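Local coordinates for protein ribonucleoside-diphosphate reductase, alpha chain (Actinobacillus ureae ATCC 25976, PDB 6DQX) that is the catalytic subunit of a class Id ribonucleotide reductase and probably reduces ribonucleoside diphosphates to deoxyribonucleotides, using thioredoxin to restore its active state, at residues A[186-191]-A[249-254]; A[214-219]-A[541-546]; A[479-484]-A[489-494]; A[362-367]-A[498-503]. One frame throughout, in Å; residues are numbered along the deposited sequence.

Contact 1 of 4, residues A[186-191]-A[249-254]. With EDO (1,2-ethanediol), chain G.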
# COMPACT_ATOMS: atom_id res chain seq x y z
N ASP A 186 11.54 -3.72 17.89
CA ASP A 186 12.35 -3.90 19.11
C ASP A 186 11.44 -4.29 20.28
O ASP A 186 10.29 -3.82 20.36
CB ASP A 186 13.11 -2.64 19.42
CG ASP A 186 13.98 -2.20 18.25
OD1 ASP A 186 15.16 -2.63 18.14
OD2 ASP A 186 13.44 -1.47 17.39
N ILE A 187 11.94 -5.17 21.16
CA ILE A 187 11.15 -5.64 22.32
C ILE A 187 10.81 -4.50 23.28
O ILE A 187 9.80 -4.60 24.00
CB ILE A 187 11.86 -6.80 23.06
CG1 ILE A 187 10.85 -7.58 23.94
CG2 ILE A 187 13.08 -6.31 23.81
CD1 ILE A 187 11.35 -8.92 24.42
N GLU A 188 11.61 -3.42 23.26
CA GLU A 188 11.40 -2.23 24.11
C GLU A 188 10.46 -1.18 23.49
O GLU A 188 10.21 -0.16 24.10
CB GLU A 188 12.71 -1.58 24.56
CG GLU A 188 13.51 -0.81 23.51
CD GLU A 188 14.47 -1.68 22.70
OE1 GLU A 188 14.29 -2.92 22.66
OE2 GLU A 188 15.39 -1.12 22.07
N HIS A 189 9.94 -1.45 22.29
CA HIS A 189 9.15 -0.48 21.53
C HIS A 189 7.80 -0.32 22.20
O HIS A 189 7.24 -1.29 22.72
CB HIS A 189 8.93 -0.96 20.08
CG HIS A 189 8.45 0.12 19.16
ND1 HIS A 189 7.11 0.43 18.97
CD2 HIS A 189 9.14 0.97 18.36
CE1 HIS A 189 7.00 1.42 18.11
NE2 HIS A 189 8.21 1.77 17.71
N GLY A 190 7.27 0.90 22.14
CA GLY A 190 5.95 1.18 22.68
C GLY A 190 4.85 0.26 22.23
O GLY A 190 3.93 -0.01 23.01
N ASP A 191 4.94 -0.25 20.99
CA ASP A 191 3.88 -1.05 20.40
C ASP A 191 4.08 -2.57 20.50
O ASP A 191 3.34 -3.33 19.87
CB ASP A 191 3.67 -0.67 18.93
CG ASP A 191 3.39 0.80 18.72
OD1 ASP A 191 2.73 1.45 19.58
OD2 ASP A 191 3.83 1.33 17.66
N PHE A 249 15.88 -11.69 17.03
CA PHE A 249 17.06 -11.00 16.48
C PHE A 249 17.80 -10.44 17.68
O PHE A 249 17.34 -9.49 18.35
CB PHE A 249 16.63 -9.94 15.47
CG PHE A 249 17.76 -9.11 14.93
CD1 PHE A 249 18.68 -9.64 14.05
CD2 PHE A 249 17.88 -7.78 15.29
CE1 PHE A 249 19.71 -8.85 13.54
CE2 PHE A 249 18.90 -6.99 14.79
CZ PHE A 249 19.83 -7.53 13.93
N PHE A 250 18.93 -11.06 18.02
CA PHE A 250 19.76 -10.58 19.12
C PHE A 250 20.66 -9.46 18.64
O PHE A 250 21.79 -9.67 18.22
CB PHE A 250 20.55 -11.74 19.74
CG PHE A 250 19.67 -12.76 20.37
CD1 PHE A 250 18.80 -12.39 21.39
CD2 PHE A 250 19.66 -14.08 19.93
CE1 PHE A 250 17.97 -13.33 21.98
CE2 PHE A 250 18.82 -15.02 20.51
CZ PHE A 250 17.99 -14.63 21.54
N LYS A 251 20.13 -8.24 18.73
CA LYS A 251 20.68 -7.11 18.01
C LYS A 251 22.07 -6.72 18.47
O LYS A 251 22.89 -6.22 17.68
CB LYS A 251 19.71 -5.92 18.07
CG LYS A 251 19.34 -5.44 19.47
CD LYS A 251 18.35 -4.28 19.37
CE LYS A 251 17.62 -4.04 20.68
NZ LYS A 251 16.80 -2.79 20.61
N ASP A 252 22.38 -6.94 19.74
CA ASP A 252 23.70 -6.58 20.22
C ASP A 252 24.76 -7.61 19.77
O ASP A 252 25.88 -7.21 19.42
CB ASP A 252 23.66 -6.34 21.73
CG ASP A 252 22.85 -5.08 22.10
OD1 ASP A 252 22.94 -4.04 21.39
OD2 ASP A 252 22.11 -5.14 23.10
N ASN A 253 24.38 -8.88 19.66
CA ASN A 253 25.26 -9.90 19.06
C ASN A 253 25.46 -9.63 17.57
O ASN A 253 26.60 -9.70 17.07
CB ASN A 253 24.73 -11.31 19.28
CG ASN A 253 24.73 -11.72 20.75
OD1 ASN A 253 25.40 -11.11 21.59
ND2 ASN A 253 23.92 -12.74 21.08
N ALA A 254 24.37 -9.27 16.86
CA ALA A 254 24.47 -8.95 15.44
C ALA A 254 25.42 -7.78 15.21
O ALA A 254 26.28 -7.83 14.33
CB ALA A 254 23.10 -8.65 14.87
C1 EDO G . 9.99 -2.92 28.21
O1 EDO G . 11.28 -2.30 28.25
C2 EDO G . 9.61 -2.99 26.74
O2 EDO G . 8.29 -3.39 26.33
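Lys-251 sets its CG between its backbone N and carbonyl carbon (chi1 57°) and then runs straight out to NZ, toward Asp-186 and Glu-188. Glu-188 starts from the same kind of rotamer (chi1 73°) and bends at chi2, which turns its carboxylate back to meet the lysine. The result is a three-residue salt-bridge network at the C-terminal end of strand 181-186 of the ribonucleotide reductase barrel. It joins the turn after that strand to the first turn of helix 251-256. Lys-251 and Glu-188 come from opposite directions, and NZ takes the syn lone pair of Glu-188 OE2 at 2.6 Å. Asp-186 crosses the lysine chain at about a right angle. Its OD1 is met on the anti side at 3.0 Å from Lys-251 NZ, with the ammonium 33° out of the carboxylate plane. The other oxygen, OD2, is hydrogen-bonded to Tyr-137, so both ends of this buried carboxylate have a partner. The two acids probably stabilise the charged lysine. Residues 186-189 form a type I beta turn, which brings both acids to one ammonium group. The turn is closed by a bond from His-189 N to Asp-186 O, 3.1 Å long.

Contact 2 of 4, residues A[214-219]-A[541-546]. With EDO (1,2-ethanediol), chain G.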
# COMPACT_ATOMS: atom_id res chain seq x y z
N VAL A 214 15.93 -8.01 20.36
CA VAL A 214 16.12 -8.12 21.80
C VAL A 214 17.56 -7.85 22.17
O VAL A 214 18.46 -8.59 21.72
CB VAL A 214 15.78 -9.57 22.27
CG1 VAL A 214 15.93 -9.68 23.78
CG2 VAL A 214 14.39 -9.96 21.82
N GLY A 215 17.78 -6.80 22.97
CA GLY A 215 19.10 -6.35 23.38
C GLY A 215 19.64 -7.08 24.61
O GLY A 215 18.90 -7.68 25.39
N HIS A 216 20.96 -6.99 24.78
CA HIS A 216 21.65 -7.60 25.91
C HIS A 216 21.18 -7.00 27.25
O HIS A 216 20.75 -7.73 28.13
CB HIS A 216 23.18 -7.41 25.75
CG HIS A 216 23.98 -7.92 26.90
ND1 HIS A 216 24.21 -9.26 27.12
CD2 HIS A 216 24.63 -7.26 27.90
CE1 HIS A 216 24.95 -9.41 28.21
NE2 HIS A 216 25.22 -8.21 28.70
N ASP A 217 21.22 -5.67 27.35
CA ASP A 217 20.86 -4.98 28.61
C ASP A 217 19.40 -5.26 29.01
O ASP A 217 19.12 -5.46 30.19
CB ASP A 217 21.13 -3.47 28.52
CG ASP A 217 22.60 -3.13 28.46
OD1 ASP A 217 23.44 -3.95 28.88
OD2 ASP A 217 22.92 -2.01 28.00
N TRP A 218 18.49 -5.29 28.03
CA TRP A 218 17.09 -5.65 28.26
C TRP A 218 16.98 -7.04 28.88
O TRP A 218 16.27 -7.24 29.90
CB TRP A 218 16.26 -5.56 26.96
CG TRP A 218 14.78 -5.62 27.21
CD1 TRP A 218 13.94 -4.56 27.32
CD2 TRP A 218 13.97 -6.79 27.39
NE1 TRP A 218 12.66 -4.99 27.57
CE2 TRP A 218 12.66 -6.36 27.61
CE3 TRP A 218 14.24 -8.17 27.39
CZ2 TRP A 218 11.60 -7.25 27.83
CZ3 TRP A 218 13.20 -9.05 27.60
CH2 TRP A 218 11.89 -8.58 27.82
N LEU A 219 17.65 -8.02 28.28
CA LEU A 219 17.64 -9.38 28.82
C LEU A 219 18.30 -9.49 30.18
O LEU A 219 17.82 -10.28 31.00
CB LEU A 219 18.29 -10.38 27.87
CG LEU A 219 17.44 -10.90 26.73
CD1 LEU A 219 18.37 -11.66 25.78
CD2 LEU A 219 16.30 -11.78 27.20
N THR A 541 20.57 -18.94 26.75
CA THR A 541 21.87 -19.52 26.38
C THR A 541 22.27 -19.12 24.96
O THR A 541 23.43 -18.74 24.74
CB THR A 541 21.86 -21.02 26.55
OG1 THR A 541 21.69 -21.31 27.95
CG2 THR A 541 23.15 -21.66 26.04
N ALA A 542 21.30 -19.13 24.04
CA ALA A 542 21.55 -18.70 22.66
C ALA A 542 22.13 -17.31 22.61
O ALA A 542 23.17 -17.08 21.96
CB ALA A 542 20.28 -18.78 21.82
N GLU A 543 21.49 -16.36 23.31
CA GLU A 543 22.01 -15.00 23.38
C GLU A 543 23.37 -14.94 24.07
O GLU A 543 24.27 -14.23 23.61
CB GLU A 543 21.05 -14.04 24.11
CG GLU A 543 21.54 -12.59 24.10
CD GLU A 543 22.33 -12.15 25.32
OE1 GLU A 543 22.93 -11.05 25.28
OE2 GLU A 543 22.38 -12.88 26.33
N GLU A 544 23.51 -15.65 25.19
CA GLU A 544 24.78 -15.65 25.93
C GLU A 544 25.96 -16.16 25.09
O GLU A 544 27.05 -15.63 25.17
CB GLU A 544 24.71 -16.48 27.22
CG GLU A 544 24.05 -15.76 28.37
CD GLU A 544 23.69 -16.69 29.51
OE1 GLU A 544 24.49 -17.63 29.78
OE2 GLU A 544 22.60 -16.49 30.13
N LEU A 545 25.70 -17.17 24.28
CA LEU A 545 26.74 -17.75 23.42
C LEU A 545 27.06 -16.96 22.15
O LEU A 545 27.98 -17.31 21.44
CB LEU A 545 26.39 -19.19 23.10
CG LEU A 545 26.43 -20.16 24.29
CD1 LEU A 545 26.12 -21.57 23.85
CD2 LEU A 545 27.79 -20.11 25.00
N GLY A 546 26.30 -15.89 21.87
CA GLY A 546 26.59 -14.98 20.77
C GLY A 546 25.79 -15.19 19.49
O GLY A 546 26.14 -14.59 18.48
C1 EDO G . 9.99 -2.92 28.21
O1 EDO G . 11.28 -2.30 28.25
C2 EDO G . 9.61 -2.99 26.74
O2 EDO G . 8.29 -3.39 26.33
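Glu-543 reaches from the last turns of helix 532-544 to the start of helix 216-223, where it meets Leu-219 and His-216. The contact ties two helices on the outside of the ribonucleotide reductase barrel and centres on a histidine-carboxylate hydrogen bond. Following Glu-543 outward, CB lies 4.0 Å from Leu-219 CD1. CG comes closer to the same methyl, 3.7 Å from Leu-219 CD1. The two side chains slide past each other in opposite directions, so the aliphatic part of the glutamate packs along the leucine. CG is anti to the backbone N (chi1 -176°), and the chain then bends at chi2, which carries the carboxylate over to His-216. CD still lies 4.0 Å from Leu-219 CD1. OE1 accepts from His-216 ND1 at 2.9 Å through its syn lone pair, while OE2 stays farther from ND1, at 4.1 Å. The bond is nearly straight, with an N-H...O angle of 165°. OE1 sits at the edge of the imidazole, almost in its plane, while the ring and carboxylate planes are 31° apart. With ND1 as the donor, the nearby carboxylate would probably favour a protonated, charged imidazole. Two side chains of helix 251-256 tie in both ends: Asp-252 OD2 accepts from His-216 N, and Asn-253 ND2 gives to Glu-543 O. The helix of Glu-543 finishes in a Schellman motif, where Gly-546 N bonds to Glu-543 O at 3.1 Å.

Contact 3 of 4, residues A[479-484]-A[489-494]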
# COMPACT_ATOMS: atom_id res chain seq x y z
N SER A 479 12.09 -42.89 13.06
CA SER A 479 13.10 -43.19 14.09
C SER A 479 13.57 -44.64 13.95
O SER A 479 12.81 -45.49 13.49
CB SER A 479 12.51 -42.96 15.48
OG SER A 479 13.41 -43.36 16.50
N VAL A 480 14.81 -44.90 14.38
CA VAL A 480 15.35 -46.25 14.52
C VAL A 480 15.65 -46.62 15.97
O VAL A 480 16.22 -47.68 16.22
CB VAL A 480 16.64 -46.46 13.66
CG1 VAL A 480 16.35 -46.22 12.20
CG2 VAL A 480 17.79 -45.57 14.12
N GLN A 481 15.28 -45.77 16.93
CA GLN A 481 15.66 -45.96 18.33
C GLN A 481 15.00 -47.21 18.93
O GLN A 481 15.56 -47.84 19.85
CB GLN A 481 15.35 -44.72 19.19
CG GLN A 481 16.01 -43.41 18.71
CD GLN A 481 17.51 -43.54 18.57
OE1 GLN A 481 18.21 -43.81 19.55
NE2 GLN A 481 18.02 -43.39 17.35
N HIS A 482 13.82 -47.55 18.41
CA HIS A 482 13.11 -48.78 18.79
C HIS A 482 13.79 -50.10 18.35
O HIS A 482 13.50 -51.14 18.94
CB HIS A 482 11.67 -48.74 18.26
CG HIS A 482 11.57 -48.86 16.77
ND1 HIS A 482 11.72 -47.78 15.92
CD2 HIS A 482 11.35 -49.94 15.97
CE1 HIS A 482 11.60 -48.19 14.67
NE2 HIS A 482 11.38 -49.50 14.67
N LEU A 483 14.66 -50.07 17.34
CA LEU A 483 15.19 -51.31 16.73
C LEU A 483 16.29 -52.01 17.55
O LEU A 483 17.44 -51.57 17.56
CB LEU A 483 15.72 -51.05 15.31
CG LEU A 483 14.74 -50.58 14.22
CD1 LEU A 483 15.50 -50.22 12.95
CD2 LEU A 483 13.68 -51.63 13.93
N GLU A 484 15.94 -53.13 18.20
CA GLU A 484 16.90 -53.95 18.98
C GLU A 484 18.11 -54.47 18.17
O GLU A 484 19.18 -54.70 18.74
CB GLU A 484 16.19 -55.15 19.62
CG GLU A 484 15.20 -54.80 20.73
CD GLU A 484 14.31 -55.99 21.10
OE1 GLU A 484 13.44 -56.36 20.28
OE2 GLU A 484 14.49 -56.55 22.20
N GLU A 489 25.45 -47.25 19.28
CA GLU A 489 26.32 -46.37 18.48
C GLU A 489 25.63 -46.03 17.17
O GLU A 489 25.56 -44.87 16.78
CB GLU A 489 27.68 -47.03 18.19
CG GLU A 489 28.64 -47.09 19.38
CD GLU A 489 28.19 -48.01 20.53
OE1 GLU A 489 27.46 -49.00 20.30
OE2 GLU A 489 28.58 -47.72 21.69
N GLU A 490 25.13 -47.06 16.51
CA GLU A 490 24.38 -46.90 15.25
C GLU A 490 23.12 -46.06 15.43
O GLU A 490 22.86 -45.16 14.62
CB GLU A 490 24.01 -48.27 14.67
CG GLU A 490 25.22 -49.06 14.17
CD GLU A 490 25.00 -50.57 14.10
OE1 GLU A 490 23.99 -51.11 14.61
OE2 GLU A 490 25.88 -51.23 13.52
N LYS A 491 22.35 -46.37 16.47
CA LYS A 491 21.17 -45.56 16.84
C LYS A 491 21.52 -44.08 17.03
O LYS A 491 20.77 -43.20 16.60
CB LYS A 491 20.51 -46.09 18.12
CG LYS A 491 19.76 -47.40 17.95
CD LYS A 491 19.14 -47.81 19.27
CE LYS A 491 18.42 -49.15 19.16
NZ LYS A 491 17.89 -49.60 20.47
N GLU A 492 22.66 -43.81 17.68
CA GLU A 492 23.11 -42.43 17.90
C GLU A 492 23.32 -41.69 16.57
O GLU A 492 22.89 -40.54 16.43
CB GLU A 492 24.40 -42.36 18.74
CG GLU A 492 24.18 -42.24 20.25
CD GLU A 492 23.76 -40.85 20.71
OE1 GLU A 492 23.92 -39.84 19.98
OE2 GLU A 492 23.26 -40.76 21.85
N VAL A 493 23.94 -42.35 15.61
CA VAL A 493 24.26 -41.73 14.32
C VAL A 493 22.98 -41.36 13.55
O VAL A 493 22.98 -40.35 12.84
CB VAL A 493 25.20 -42.61 13.46
CG1 VAL A 493 25.36 -42.07 12.05
CG2 VAL A 493 26.58 -42.70 14.13
N PHE A 494 21.90 -42.13 13.74
CA PHE A 494 20.64 -41.92 13.02
C PHE A 494 19.48 -41.37 13.86
O PHE A 494 18.32 -41.49 13.46
CB PHE A 494 20.27 -43.22 12.27
CG PHE A 494 21.28 -43.59 11.24
CD1 PHE A 494 21.38 -42.86 10.08
CD2 PHE A 494 22.19 -44.62 11.47
CE1 PHE A 494 22.33 -43.16 9.13
CE2 PHE A 494 23.15 -44.93 10.52
CZ PHE A 494 23.23 -44.20 9.35
O HOH W 1 16.20 -42.49 15.13
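Gln-481 and Lys-491 exchange hydrogen bonds in both directions, each side chain giving to the other's backbone carbonyl. Gln-481 NE2 donates to Lys-491 O at 2.9 Å. The oxygen lies near the amide plane of the glutamine, but the nitrogen stands above the carbonyl plane of the lysine, 45° out of it. In return, Lys-491 NZ donates to Gln-481 O at 3.0 Å. The lysine reaches that carbonyl with its chain extended beyond CG, and its CE passes 3.1 Å from Leu-483 O. Gln-481 instead folds at chi2 (-54°), which brings its amide back over CB of Lys-491.

One water bridges Val-480 N, Gln-481 NE2 and Phe-494 O. It accepts from the two nitrogens and donates to Phe-494 O at 2.9 Å. Gln-481 NE2 thus has two acceptors, Lys-491 O and the water. Phe-494 O also receives a bond from Asn-437. On the loop itself, Ser-479 OG accepts from Gln-481 N at 3.1 Å, forming an ST turn, and is also hydrogen-bonded to Glu-499 OE2. A type I beta turn follows from Val-480 to Leu-483, closed by Leu-483 N giving to Val-480 O. Beside the polar groups, Val-480 CG2 packs on Phe-494 CB at 3.9 Å.

The contact is a local closure: the loop after helix 467-475 folds back on the end of helix 488-493. Val-480 and Phe-494 both lean on Leu-455 of helix 453-461. Val-480 and Leu-483 also touch Ile-473, so the contact packs against helices 453-461 and 467-475.

Contact 4 of 4, residues A[362-367]-A[498-503]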
# COMPACT_ATOMS: atom_id res chain seq x y z
N ILE A 362 29.50 -40.25 12.18
CA ILE A 362 29.65 -39.33 13.32
C ILE A 362 28.25 -38.92 13.74
O ILE A 362 27.44 -38.51 12.89
CB ILE A 362 30.45 -38.06 12.94
CG1 ILE A 362 31.88 -38.42 12.52
CG2 ILE A 362 30.44 -37.05 14.08
CD1 ILE A 362 32.67 -37.33 11.82
N ALA A 363 28.00 -39.00 15.04
CA ALA A 363 26.74 -38.54 15.60
C ALA A 363 26.67 -37.01 15.61
O ALA A 363 27.67 -36.32 15.87
CB ALA A 363 26.56 -39.07 17.01
N PHE A 364 25.50 -36.46 15.33
CA PHE A 364 25.35 -35.00 15.26
C PHE A 364 25.84 -34.30 16.52
O PHE A 364 26.66 -33.38 16.45
CB PHE A 364 23.88 -34.64 15.00
CG PHE A 364 23.64 -33.16 14.79
CD1 PHE A 364 23.46 -32.30 15.87
CD2 PHE A 364 23.59 -32.65 13.50
CE1 PHE A 364 23.23 -30.95 15.66
CE2 PHE A 364 23.37 -31.28 13.29
CZ PHE A 364 23.20 -30.45 14.36
N ASP A 365 25.35 -34.74 17.67
CA ASP A 365 25.73 -34.19 18.97
C ASP A 365 26.95 -34.96 19.49
O ASP A 365 26.79 -35.90 20.25
CB ASP A 365 24.56 -34.33 19.95
CG ASP A 365 24.88 -33.82 21.36
OD1 ASP A 365 25.86 -33.08 21.55
OD2 ASP A 365 24.12 -34.18 22.29
N SER A 366 28.14 -34.56 19.05
CA SER A 366 29.38 -35.21 19.49
C SER A 366 30.59 -34.28 19.44
O SER A 366 30.60 -33.31 18.71
CB SER A 366 29.65 -36.46 18.65
OG SER A 366 30.00 -36.15 17.33
N PHE A 367 31.63 -34.63 20.19
CA PHE A 367 32.89 -33.92 20.12
C PHE A 367 33.48 -33.97 18.72
O PHE A 367 33.98 -32.95 18.23
CB PHE A 367 33.85 -34.55 21.14
CG PHE A 367 35.19 -33.89 21.20
CD1 PHE A 367 35.37 -32.75 21.95
CD2 PHE A 367 36.26 -34.41 20.51
CE1 PHE A 367 36.61 -32.13 22.01
CE2 PHE A 367 37.50 -33.82 20.57
CZ PHE A 367 37.68 -32.69 21.34
N SER A 498 14.12 -34.39 16.14
CA SER A 498 13.39 -34.40 17.42
C SER A 498 14.12 -35.12 18.58
O SER A 498 13.96 -34.76 19.74
CB SER A 498 11.99 -35.00 17.22
OG SER A 498 12.06 -36.36 16.84
N GLU A 499 14.91 -36.13 18.25
CA GLU A 499 15.66 -36.92 19.24
C GLU A 499 17.01 -36.31 19.64
O GLU A 499 17.65 -36.77 20.59
CB GLU A 499 15.87 -38.34 18.69
CG GLU A 499 14.57 -39.14 18.61
CD GLU A 499 14.64 -40.37 17.69
OE1 GLU A 499 15.55 -40.47 16.83
OE2 GLU A 499 13.74 -41.24 17.83
N ILE A 500 17.46 -35.30 18.89
CA ILE A 500 18.77 -34.69 19.09
C ILE A 500 18.68 -33.59 20.15
O ILE A 500 17.65 -32.93 20.31
CB ILE A 500 19.34 -34.19 17.73
CG1 ILE A 500 19.80 -35.39 16.90
CG2 ILE A 500 20.51 -33.23 17.91
CD1 ILE A 500 20.02 -35.15 15.43
N SER A 501 19.76 -33.44 20.91
CA SER A 501 19.91 -32.35 21.86
C SER A 501 19.81 -31.00 21.15
O SER A 501 20.62 -30.71 20.27
CB SER A 501 21.28 -32.40 22.54
OG SER A 501 21.49 -31.22 23.30
N GLN A 502 18.82 -30.21 21.54
CA GLN A 502 18.66 -28.87 20.95
C GLN A 502 19.72 -27.92 21.47
O GLN A 502 20.09 -26.95 20.77
CB GLN A 502 17.25 -28.33 21.19
CG GLN A 502 16.17 -29.28 20.68
CD GLN A 502 16.30 -29.54 19.18
OE1 GLN A 502 16.19 -28.60 18.37
NE2 GLN A 502 16.49 -30.80 18.80
N LEU A 503 20.26 -28.21 22.66
CA LEU A 503 21.44 -27.49 23.12
C LEU A 503 22.61 -27.68 22.15
O LEU A 503 23.34 -26.72 21.89
CB LEU A 503 21.84 -27.89 24.55
CG LEU A 503 22.96 -27.07 25.19
CD1 LEU A 503 22.68 -25.58 25.22
CD2 LEU A 503 23.24 -27.59 26.60
O HOH W 2 21.83 -35.56 20.64
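Phe-364 and Ile-500 make the apolar half of this contact, which joins two loop-to-helix entries in the barrel-domain region of the ribonucleotide reductase family: the loop before helix 367-395 and the residues leading into helix 502-513. The side chains cross at about a right angle. Two methyls of the isoleucine meet the phenylalanine. Ile-500 CG2 approaches Phe-364 CD1 obliquely at 3.7 Å, and Ile-500 CD1 lies 3.9 Å from Phe-364 CB. CG of Phe-364 is anti to its own backbone N (chi1 -175°), which swings the ring toward the isoleucine. His-354 and Trp-353 also meet this ring, the histidine edge-to-face.

The van der Waals contact between Asp-365 and Ser-501 is of a different kind. Asp-365 OD2 lies 3.4 Å from Ser-501 CB, while the serine hydroxyl is turned elsewhere. Ser-501 OG is hydrogen-bonded chiefly to Cys-569 O near the C terminus, and it also caps helix 502-513 as its N-cap residue.

The polar link across the contact runs through one water. It donates to Asp-365 OD2 at 3.1 Å and accepts from Ser-501 N at 3.0 Å. Within the segments, Ser-366 OG donates to Ala-363 O at 2.8 Å and caps the start of helix 367-395. Gln-502 NE2 donates to Ile-500 O at 2.9 Å, a bond local to its segment.

The two segments share no direct hydrogen bond. The join therefore rests on apolar packing at Phe-364 and Ile-500, while the water gives Asp-365 OD2 a donor and Ser-501 N an acceptor.

From the N terminus, residues 186-191 open contact 1 and residues 214-219 open contact 2 before residues 249-254 close the first. The two therefore cross, and they touch through Asp-252 and His-216 and through Phe-249 and Val-214. Contact 2 stays open until 541-546, a span of 321 residues. Contact 4 opens within that span at 362-367 and closes at 498-503. Contact 3, from 479-484 to 489-494, lies within contact 4 as a short local loop. Ser-479 and Glu-499 join these two. Leu-503 packs on Thr-541, linking contact 4 to contact 2. Contacts 1 and 2 tie the ends of strands 181-186 and 209-213 to helices 251-256 and 532-544; contacts 3 and 4 join loops and helices only.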